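Local coordinates for protein cellulose 1,4-beta-cellobiosidase (Thermobifida fusca, PDB 4JJJ) that probably cleaves cellobiose units from cellulose chains, the part modelled here being its family 48 glycoside hydrolase catalytic domain, at residues D261-A266 with Q350-S355; G276-A281 with A377-K382; R358-L363 with D434-A439. The protein carries 1 engineered substitution. One frame throughout, in Å; residues are numbered along the deposited sequence.

Contact 1 (D261-A266 with Q350-S355)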
loop_
_atom_site.group_PDB
_atom_site.type_symbol
_atom_site.label_atom_id
_atom_site.label_comp_id
_atom_site.label_asym_id
_atom_site.label_seq_id
_atom_site.Cartn_x
_atom_site.Cartn_y
_atom_site.Cartn_z
ATOM N N ASP A 261 3.853 -5.942 -15.572
ATOM C CA ASP A 261 2.846 -6.500 -16.547
ATOM C C ASP A 261 1.621 -6.937 -15.819
ATOM O O ASP A 261 0.498 -6.613 -16.211
ATOM C CB ASP A 261 3.528 -7.619 -17.345
ATOM C CG ASP A 261 3.079 -7.695 -18.748
ATOM O OD1 ASP A 261 2.146 -6.945 -19.145
ATOM O OD2 ASP A 261 3.820 -8.368 -19.502
ATOM N N TYR A 262 1.759 -7.726 -14.734
ATOM C CA TYR A 262 0.615 -8.169 -13.926
ATOM C C TYR A 262 -0.059 -7.051 -13.177
ATOM O O TYR A 262 -1.242 -7.094 -12.905
ATOM C CB TYR A 262 1.040 -9.243 -12.950
ATOM C CG TYR A 262 1.266 -10.598 -13.694
ATOM C CD1 TYR A 262 0.229 -11.503 -13.842
ATOM C CD2 TYR A 262 2.513 -10.956 -14.149
ATOM C CE1 TYR A 262 0.424 -12.649 -14.540
ATOM C CE2 TYR A 262 2.713 -12.120 -14.907
ATOM C CZ TYR A 262 1.643 -12.983 -15.043
ATOM O OH TYR A 262 1.831 -14.189 -15.764
ATOM N N LEU A 263 0.716 -6.033 -12.841
ATOM C CA LEU A 263 0.194 -4.852 -12.071
ATOM C C LEU A 263 -0.848 -4.117 -12.866
ATOM O O LEU A 263 -1.659 -3.320 -12.325
ATOM C CB LEU A 263 1.341 -3.916 -11.723
ATOM C CG LEU A 263 1.073 -2.700 -10.834
ATOM C CD1 LEU A 263 0.368 -3.181 -9.601
ATOM C CD2 LEU A 263 2.448 -2.016 -10.543
ATOM N N ARG A 264 -0.856 -4.355 -14.185
ATOM C CA ARG A 264 -2.007 -3.798 -14.938
ATOM C C ARG A 264 -3.386 -4.185 -14.420
ATOM O O ARG A 264 -4.330 -3.492 -14.685
ATOM C CB ARG A 264 -1.926 -4.115 -16.454
ATOM C CG ARG A 264 -0.651 -3.577 -17.137
ATOM C CD ARG A 264 -0.575 -3.861 -18.626
ATOM N NE ARG A 264 -0.460 -5.268 -18.831
ATOM C CZ ARG A 264 -0.834 -5.947 -19.950
ATOM N NH1 ARG A 264 -1.530 -5.371 -20.911
ATOM N NH2 ARG A 264 -0.561 -7.231 -20.008
ATOM N N TYR A 265 -3.523 -5.286 -13.746
ATOM C CA TYR A 265 -4.835 -5.642 -13.128
ATOM C C TYR A 265 -5.348 -4.504 -12.249
ATOM O O TYR A 265 -6.573 -4.283 -12.163
ATOM C CB TYR A 265 -4.732 -6.937 -12.280
ATOM C CG TYR A 265 -5.051 -8.124 -13.092
ATOM C CD1 TYR A 265 -6.362 -8.407 -13.471
ATOM C CD2 TYR A 265 -4.043 -8.964 -13.476
ATOM C CE1 TYR A 265 -6.673 -9.532 -14.232
ATOM C CE2 TYR A 265 -4.303 -10.072 -14.271
ATOM C CZ TYR A 265 -5.623 -10.397 -14.621
ATOM O OH TYR A 265 -5.945 -11.471 -15.460
ATOM N N ALA A 266 -4.463 -3.696 -11.604
ATOM C CA ALA A 266 -4.885 -2.566 -10.800
ATOM C C ALA A 266 -5.558 -1.435 -11.620
ATOM O O ALA A 266 -6.170 -0.575 -11.022
ATOM C CB ALA A 266 -3.686 -2.023 -10.014
ATOM N N GLN A 350 1.947 -0.190 -24.134
ATOM C CA GLN A 350 0.894 0.768 -24.471
ATOM C C GLN A 350 0.045 1.105 -23.247
ATOM O O GLN A 350 -0.314 2.289 -23.029
ATOM C CB GLN A 350 -0.012 0.151 -25.561
ATOM C CG GLN A 350 -1.084 1.105 -26.076
ATOM C CD GLN A 350 -0.539 2.272 -26.909
ATOM O OE1 GLN A 350 0.327 2.109 -27.790
ATOM N NE2 GLN A 350 -1.154 3.471 -26.701
ATOM N N ASP A 351 -0.287 0.098 -22.501
ATOM C CA ASP A 351 -1.158 0.299 -21.318
ATOM C C ASP A 351 -0.436 1.222 -20.342
ATOM O O ASP A 351 -1.054 2.136 -19.749
ATOM C CB ASP A 351 -1.609 -1.030 -20.717
ATOM C CG ASP A 351 -2.644 -1.723 -21.499
ATOM O OD1 ASP A 351 -3.251 -1.167 -22.440
ATOM O OD2 ASP A 351 -2.855 -2.905 -21.203
ATOM N N TRP A 352 0.855 0.963 -20.100
ATOM C CA TRP A 352 1.658 1.796 -19.161
ATOM C C TRP A 352 1.881 3.180 -19.729
ATOM O O TRP A 352 1.924 4.138 -18.973
ATOM C CB TRP A 352 2.931 1.094 -18.781
ATOM C CG TRP A 352 2.670 0.128 -17.644
ATOM C CD1 TRP A 352 2.558 -1.248 -17.715
ATOM C CD2 TRP A 352 2.387 0.470 -16.329
ATOM N NE1 TRP A 352 2.291 -1.763 -16.470
ATOM C CE2 TRP A 352 2.218 -0.706 -15.601
ATOM C CE3 TRP A 352 2.330 1.701 -15.644
ATOM C CZ2 TRP A 352 1.974 -0.690 -14.250
ATOM C CZ3 TRP A 352 2.144 1.702 -14.291
ATOM C CH2 TRP A 352 1.951 0.512 -13.590
ATOM N N ALA A 353 1.987 3.330 -21.087
ATOM C CA ALA A 353 2.114 4.692 -21.643
ATOM C C ALA A 353 0.799 5.483 -21.435
ATOM O O ALA A 353 0.806 6.676 -21.017
ATOM C CB ALA A 353 2.477 4.635 -23.082
ATOM N N THR A 354 -0.317 4.788 -21.572
ATOM C CA THR A 354 -1.625 5.433 -21.293
ATOM C C THR A 354 -1.725 5.791 -19.808
ATOM O O THR A 354 -2.107 6.893 -19.487
ATOM C CB THR A 354 -2.746 4.512 -21.713
ATOM O OG1 THR A 354 -2.604 4.205 -23.097
ATOM C CG2 THR A 354 -4.054 5.129 -21.468
ATOM N N SER A 355 -1.329 4.871 -18.985
ATOM C CA SER A 355 -1.333 5.116 -17.503
ATOM C C SER A 355 -0.411 6.269 -17.060
ATOM O O SER A 355 -0.776 7.044 -16.186
ATOM C CB SER A 355 -0.980 3.838 -16.713
ATOM O OG SER A 355 -1.164 4.002 -15.309
#
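The guanidinium of R264 is buried among carboxylates and bridges two of them, D351 across the contact and D261 three residues back, in a salt-bridge network. Here the end of helix 250-263, running into a 3-10 turn, lies against helix 348-365 in the (alpha/alpha)6 barrel. NH1 of R264 gives D351 OD2 a 2.8 Å bond on the anti side of the carboxylate, 32° out of its plane. A bend at chi3 (-66°) turns the other nitrogens of R264 back to their own segment, where NE reaches the carbonyl O of D261 at 3.1 Å and NH2 meets D261 OD1 at 2.9 Å. E133 also pairs with NH2, while K290 shares D351 OD2, so charges of both signs alternate through this buried patch. An alanine in place of R264 is likely to leave the carboxylates of D261 and D351 without their shared cation and D261 O without the NE donor. Next to the charges, W352 lies obliquely against the aliphatic start of R264, with W352 NE1 3.5 Å from R264 CG. That NE1 donates to G260 O, which helps hold the indole beside helix 250-263. At the ring edge, near its plane, L263 CD2 sits 4.0 Å from W352 CZ2.

Contact 2 (G276-A281 with A377-K382); sequences GNCVGA and ATNSWK
N379 swings its CG anti to the backbone N (chi1 -163°), which brings its amide up to C278 CB, and C278 holds SG in the same relation to its own N (chi1 -174°), so that the sulfur comes to lie near N379 ND2. The asparagine comes just after strand 376-378 of a small antiparallel sheet, and C278 is the centre of an inverse gamma turn in the long loop that follows helix 250-263. The one direct hydrogen bond across the contact runs from G276 N to N379 OD1, 2.9 Å long with an angle of 156° at the hydrogen, the donor tilted out of the carbonyl plane. G276 has backbone angles at which a CB would press on the carbonyl O of the residue before it. N379 OD1 also accepts from a water at 2.8 Å, and this water in turn accepts from C278 N at 2.9 Å, so one amide oxygen ties down two stations of the loop. ND2 on the other branch donates to D269, which helps fix which way round the amide lies. Between these polar groups C278 CB fits closely, 3.5 Å from N379 O, a buried carbonyl oxygen without a partner in the model. C278 SG, 3.7 Å from N379 ND2, continues into the disulfide with C284, which cross-links the loop to itself. Further along, T378 closes an ST turn: S380 N donates to its OG1 at 3.0 Å, bending the chain as it leaves the strand. Beyond that turn a second water joins the segments, accepting from W381 N and donating to C278 O at 2.9 Å.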
loop_
_atom_site.group_PDB
_atom_site.type_symbol
_atom_site.label_atom_id
_atom_site.label_comp_id
_atom_site.label_asym_id
_atom_site.label_seq_id
_atom_site.Cartn_x
_atom_site.Cartn_y
_atom_site.Cartn_z
ATOM N N GLY A 276 -17.041 4.818 -16.613
ATOM C CA GLY A 276 -17.617 6.129 -16.844
ATOM C C GLY A 276 -19.112 6.129 -16.640
ATOM O O GLY A 276 -19.796 5.349 -17.245
ATOM N N ASN A 277 -19.549 7.050 -15.799
ATOM C CA ASN A 277 -20.972 7.201 -15.417
ATOM C C ASN A 277 -21.580 5.829 -15.112
ATOM O O ASN A 277 -22.666 5.440 -15.544
ATOM C CB ASN A 277 -21.673 7.955 -16.523
ATOM C CG ASN A 277 -21.024 9.340 -16.753
ATOM O OD1 ASN A 277 -20.883 10.090 -15.846
ATOM N ND2 ASN A 277 -20.518 9.593 -17.947
ATOM N N CYS A 278 -20.831 5.043 -14.323
ATOM C CA CYS A 278 -21.150 3.648 -14.104
ATOM C C CYS A 278 -21.991 3.637 -12.868
ATOM O O CYS A 278 -21.504 3.350 -11.732
ATOM C CB CYS A 278 -19.866 2.842 -13.914
ATOM S SG CYS A 278 -20.083 1.051 -13.805
ATOM N N VAL A 279 -23.319 3.839 -13.071
ATOM C CA VAL A 279 -24.237 4.061 -11.962
ATOM C C VAL A 279 -25.333 3.002 -12.156
ATOM O O VAL A 279 -25.950 2.961 -13.222
ATOM C CB VAL A 279 -24.842 5.461 -11.972
ATOM C CG1 VAL A 279 -25.866 5.624 -10.893
ATOM C CG2 VAL A 279 -23.755 6.478 -11.755
ATOM N N GLY A 280 -25.558 2.184 -11.142
ATOM C CA GLY A 280 -26.537 1.099 -11.198
ATOM C C GLY A 280 -25.827 -0.192 -11.575
ATOM O O GLY A 280 -25.417 -0.386 -12.716
ATOM N N ALA A 281 -25.657 -1.088 -10.614
ATOM C CA ALA A 281 -24.976 -2.288 -10.880
ATOM C C ALA A 281 -25.579 -3.147 -12.004
ATOM O O ALA A 281 -24.844 -3.684 -12.786
ATOM C CB ALA A 281 -24.782 -3.087 -9.627
ATOM N N ALA A 377 -10.605 9.159 -7.122
ATOM C CA ALA A 377 -11.868 8.997 -7.804
ATOM C C ALA A 377 -12.165 7.512 -7.946
ATOM O O ALA A 377 -11.336 6.617 -7.872
ATOM C CB ALA A 377 -11.778 9.583 -9.223
ATOM N N THR A 378 -13.460 7.229 -8.136
ATOM C CA THR A 378 -13.923 5.865 -8.294
ATOM C C THR A 378 -14.966 5.624 -9.383
ATOM O O THR A 378 -15.809 6.549 -9.685
ATOM C CB THR A 378 -14.553 5.317 -6.955
ATOM O OG1 THR A 378 -14.876 3.937 -7.140
ATOM C CG2 THR A 378 -15.740 6.079 -6.580
ATOM N N ASN A 379 -14.859 4.455 -10.007
ATOM C CA ASN A 379 -15.902 4.023 -10.993
ATOM C C ASN A 379 -17.094 3.289 -10.312
ATOM O O ASN A 379 -18.000 2.811 -10.990
ATOM C CB ASN A 379 -15.303 3.089 -12.064
ATOM C CG ASN A 379 -16.202 2.960 -13.286
ATOM O OD1 ASN A 379 -16.568 3.947 -13.846
ATOM N ND2 ASN A 379 -16.459 1.795 -13.697
ATOM N N SER A 380 -16.995 3.036 -9.026
ATOM C CA SER A 380 -18.046 2.310 -8.288
ATOM C C SER A 380 -18.334 3.042 -7.012
ATOM O O SER A 380 -17.698 2.841 -5.957
ATOM C CB SER A 380 -17.635 0.912 -7.982
ATOM O OG SER A 380 -18.664 0.114 -7.363
ATOM N N TRP A 381 -19.324 3.975 -7.045
ATOM C CA TRP A 381 -19.648 4.679 -5.852
ATOM C C TRP A 381 -20.076 3.729 -4.694
ATOM O O TRP A 381 -20.985 2.930 -4.841
ATOM C CB TRP A 381 -20.755 5.731 -6.176
ATOM C CG TRP A 381 -20.848 6.790 -5.167
ATOM C CD1 TRP A 381 -21.908 7.004 -4.320
ATOM C CD2 TRP A 381 -19.878 7.802 -4.839
ATOM N NE1 TRP A 381 -21.619 8.045 -3.471
ATOM C CE2 TRP A 381 -20.377 8.543 -3.774
ATOM C CE3 TRP A 381 -18.617 8.135 -5.346
ATOM C CZ2 TRP A 381 -19.671 9.631 -3.215
ATOM C CZ3 TRP A 381 -17.920 9.180 -4.819
ATOM C CH2 TRP A 381 -18.455 9.939 -3.749
ATOM N N LYS A 382 -19.453 3.928 -3.540
ATOM C CA LYS A 382 -19.701 3.206 -2.316
ATOM C C LYS A 382 -19.404 1.739 -2.533
ATOM O O LYS A 382 -19.858 0.835 -1.753
ATOM C CB LYS A 382 -21.103 3.444 -1.803
ATOM C CG LYS A 382 -21.187 4.842 -1.220
ATOM C CD LYS A 382 -22.614 5.123 -0.893
ATOM C CE LYS A 382 -22.695 6.493 -0.267
ATOM N NZ LYS A 382 -24.134 6.812 0.026
HETATM O O HOH W 1 -21.185 4.425 -9.088
HETATM O O HOH W 2 -18.345 5.961 -13.085
#

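Contact 3 (R358-L363 with D434-A439). With ZN (zinc ion), chain T; CA (calcium ion), chain G.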
loop_
_atom_site.group_PDB
_atom_site.type_symbol
_atom_site.label_atom_id
_atom_site.label_comp_id
_atom_site.label_asym_id
_atom_site.label_seq_id
_atom_site.Cartn_x
_atom_site.Cartn_y
_atom_site.Cartn_z
ATOM N N ARG A 358 -2.324 9.330 -17.937
ATOM C CA ARG A 358 -3.527 9.418 -17.156
ATOM C C ARG A 358 -3.231 9.765 -15.646
ATOM O O ARG A 358 -3.911 10.586 -15.022
ATOM C CB ARG A 358 -4.327 8.140 -17.180
ATOM C CG ARG A 358 -5.758 8.281 -16.676
ATOM C CD ARG A 358 -6.655 9.070 -17.590
ATOM N NE ARG A 358 -6.836 8.557 -18.933
ATOM C CZ ARG A 358 -7.777 7.634 -19.224
ATOM N NH1 ARG A 358 -8.534 7.077 -18.321
ATOM N NH2 ARG A 358 -7.959 7.253 -20.463
ATOM N N GLN A 359 -2.157 9.164 -15.126
ATOM C CA GLN A 359 -1.813 9.418 -13.723
ATOM C C GLN A 359 -1.409 10.878 -13.557
ATOM O O GLN A 359 -1.815 11.517 -12.574
ATOM C CB GLN A 359 -0.670 8.515 -13.290
ATOM C CG GLN A 359 -1.047 7.040 -13.121
ATOM C CD GLN A 359 0.071 6.225 -12.501
ATOM O OE1 GLN A 359 0.806 6.655 -11.612
ATOM N NE2 GLN A 359 0.276 5.067 -13.100
ATOM N N LEU A 360 -0.630 11.478 -14.475
ATOM C CA LEU A 360 -0.296 12.857 -14.335
ATOM C C LEU A 360 -1.510 13.752 -14.454
ATOM O O LEU A 360 -1.576 14.762 -13.685
ATOM C CB LEU A 360 0.762 13.268 -15.376
ATOM C CG LEU A 360 2.185 12.743 -15.014
ATOM C CD1 LEU A 360 3.033 12.730 -16.311
ATOM C CD2 LEU A 360 2.762 13.624 -13.920
ATOM N N GLU A 361 -2.440 13.474 -15.338
ATOM C CA GLU A 361 -3.689 14.290 -15.414
ATOM C C GLU A 361 -4.508 14.193 -14.119
ATOM O O GLU A 361 -4.908 15.212 -13.608
ATOM C CB GLU A 361 -4.546 13.786 -16.537
ATOM C CG GLU A 361 -3.994 14.110 -17.884
ATOM C CD GLU A 361 -4.998 13.864 -19.011
ATOM O OE1 GLU A 361 -6.203 13.813 -18.793
ATOM O OE2 GLU A 361 -4.588 13.633 -20.201
ATOM N N PHE A 362 -4.606 12.973 -13.581
ATOM C CA PHE A 362 -5.311 12.721 -12.308
ATOM C C PHE A 362 -4.738 13.500 -11.144
ATOM O O PHE A 362 -5.448 14.193 -10.440
ATOM C CB PHE A 362 -5.198 11.216 -12.013
ATOM C CG PHE A 362 -5.847 10.704 -10.793
ATOM C CD1 PHE A 362 -7.206 10.657 -10.652
ATOM C CD2 PHE A 362 -5.082 10.022 -9.833
ATOM C CE1 PHE A 362 -7.803 10.045 -9.563
ATOM C CE2 PHE A 362 -5.711 9.418 -8.752
ATOM C CZ PHE A 362 -7.045 9.413 -8.601
ATOM N N LEU A 363 -3.392 13.494 -10.994
ATOM C CA LEU A 363 -2.770 14.186 -9.941
ATOM C C LEU A 363 -2.958 15.723 -10.014
ATOM O O LEU A 363 -3.128 16.425 -9.057
ATOM C CB LEU A 363 -1.312 13.800 -9.915
ATOM C CG LEU A 363 -0.945 12.381 -9.562
ATOM C CD1 LEU A 363 0.564 12.176 -9.612
ATOM C CD2 LEU A 363 -1.508 11.950 -8.175
ATOM N N ASP A 434 10.076 16.671 -16.820
ATOM C CA ASP A 434 8.676 16.615 -17.257
ATOM C C ASP A 434 7.924 17.887 -16.794
ATOM O O ASP A 434 7.742 18.104 -15.584
ATOM C CB ASP A 434 7.988 15.351 -16.731
ATOM C CG ASP A 434 6.653 15.109 -17.380
ATOM O OD1 ASP A 434 5.725 15.929 -17.168
ATOM O OD2 ASP A 434 6.575 14.061 -18.077
ATOM N N ALA A 435 7.491 18.680 -17.745
ATOM C CA ALA A 435 6.817 19.972 -17.444
ATOM C C ALA A 435 5.529 19.781 -16.637
ATOM O O ALA A 435 5.124 20.706 -15.938
ATOM C CB ALA A 435 6.508 20.709 -18.724
ATOM N N ARG A 436 4.869 18.674 -16.825
ATOM C CA ARG A 436 3.624 18.352 -16.124
ATOM C C ARG A 436 3.964 18.142 -14.655
ATOM O O ARG A 436 3.280 18.688 -13.727
ATOM C CB ARG A 436 2.890 17.134 -16.678
ATOM C CG ARG A 436 2.563 17.313 -18.200
ATOM C CD ARG A 436 2.189 15.994 -18.857
ATOM N NE ARG A 436 3.309 15.097 -18.934
ATOM C CZ ARG A 436 3.327 13.933 -19.602
ATOM N NH1 ARG A 436 2.221 13.554 -20.212
ATOM N NH2 ARG A 436 4.384 13.121 -19.546
ATOM N N ALA A 437 4.940 17.313 -14.404
ATOM C CA ALA A 437 5.449 17.148 -13.010
ATOM C C ALA A 437 5.868 18.452 -12.384
ATOM O O ALA A 437 5.563 18.751 -11.241
ATOM C CB ALA A 437 6.564 16.169 -12.994
ATOM N N GLU A 438 6.584 19.264 -13.172
ATOM C CA GLU A 438 7.076 20.565 -12.692
ATOM C C GLU A 438 5.905 21.471 -12.236
ATOM O O GLU A 438 5.990 22.066 -11.146
ATOM C CB GLU A 438 7.819 21.251 -13.825
ATOM C CG GLU A 438 8.462 22.535 -13.411
ATOM C CD GLU A 438 9.205 23.233 -14.530
ATOM O OE1 GLU A 438 9.097 22.927 -15.662
ATOM O OE2 GLU A 438 9.941 24.132 -14.202
ATOM N N ALA A 439 4.821 21.475 -13.008
ATOM C CA ALA A 439 3.684 22.334 -12.631
ATOM C C ALA A 439 3.082 21.904 -11.340
ATOM O O ALA A 439 2.735 22.766 -10.521
ATOM C CB ALA A 439 2.657 22.375 -13.711
HETATM ZN ZN ZN T . -2.818 13.683 -21.090
HETATM CA CA CA G . 9.019 25.980 -12.572
HETATM O O HOH W 3 11.191 26.678 -11.932
HETATM O O HOH W 4 9.130 27.951 -13.565
HETATM O O HOH W 5 10.509 24.578 -11.284
HETATM O O HOH W 6 -3.275 13.665 -23.093
#
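L360 and R436 bring two helices of the (alpha/alpha)6 barrel together with their CA atoms 7.0 Å apart, helix 348-365 meeting the first turn of helix 435-450. L360 points its side chain at that turn, and its CD1 lies over one face of the R436 guanidinium, 3.5 Å from CZ and offset toward the rim of the flat group. The two side chains cross at about a right angle, a methyl laid on a charged plane without any hydrogen bond between the segments. R436 is held in position by D434, the N-cap of its helix: bent at chi3 (-68°), it presents itself side-on, with R436 NE bonded to D434 OD1 at 3.1 Å and NH2 to OD2 at 2.8 Å. Each oxygen uses its syn lone pair, and both lie nearly in the guanidinium plane, which keeps the face turned to the leucine. D434 OD1 also caps the helix, accepting from A437 N at 3.2 Å on the anti side, 33° out of the carboxylate plane, and weakly from R436 N. F356, one turn before L360, adds a cation-pi contact to R436. CD2, the other methyl of L360, approaches the backbone of A437, while V329 packs against this leucine from helix 329-337. Each helix also carries a metal ligand close to the contact residues. E361, next to L360, binds a zinc ion together with D357. One turn into the other helix, E438 OE2 lies 2.6 Å from the calcium ion, which D442 and three waters also bind.

In the fold
Contacts 1 and 3 both use helix 348-365, one near its start and the other further along, and they touch where W352 CZ3 packs 4.0 Å from Q359 NE2. Contact 2 joins a loop to the end of strand 376-378, which follows that helix in the chain, and meets contact 3 where A377 packs on F362. Contact 1 is fully buried and spends its chemistry on charge pairs and an indole. Contact 3 is partly buried, with a leucine under an exposed arginine and zinc and calcium ligands on its two helices. Contact 2, also largely buried but without helices, relies on an asparagine amide and bridging waters, its cysteine tied by a disulfide within its own loop.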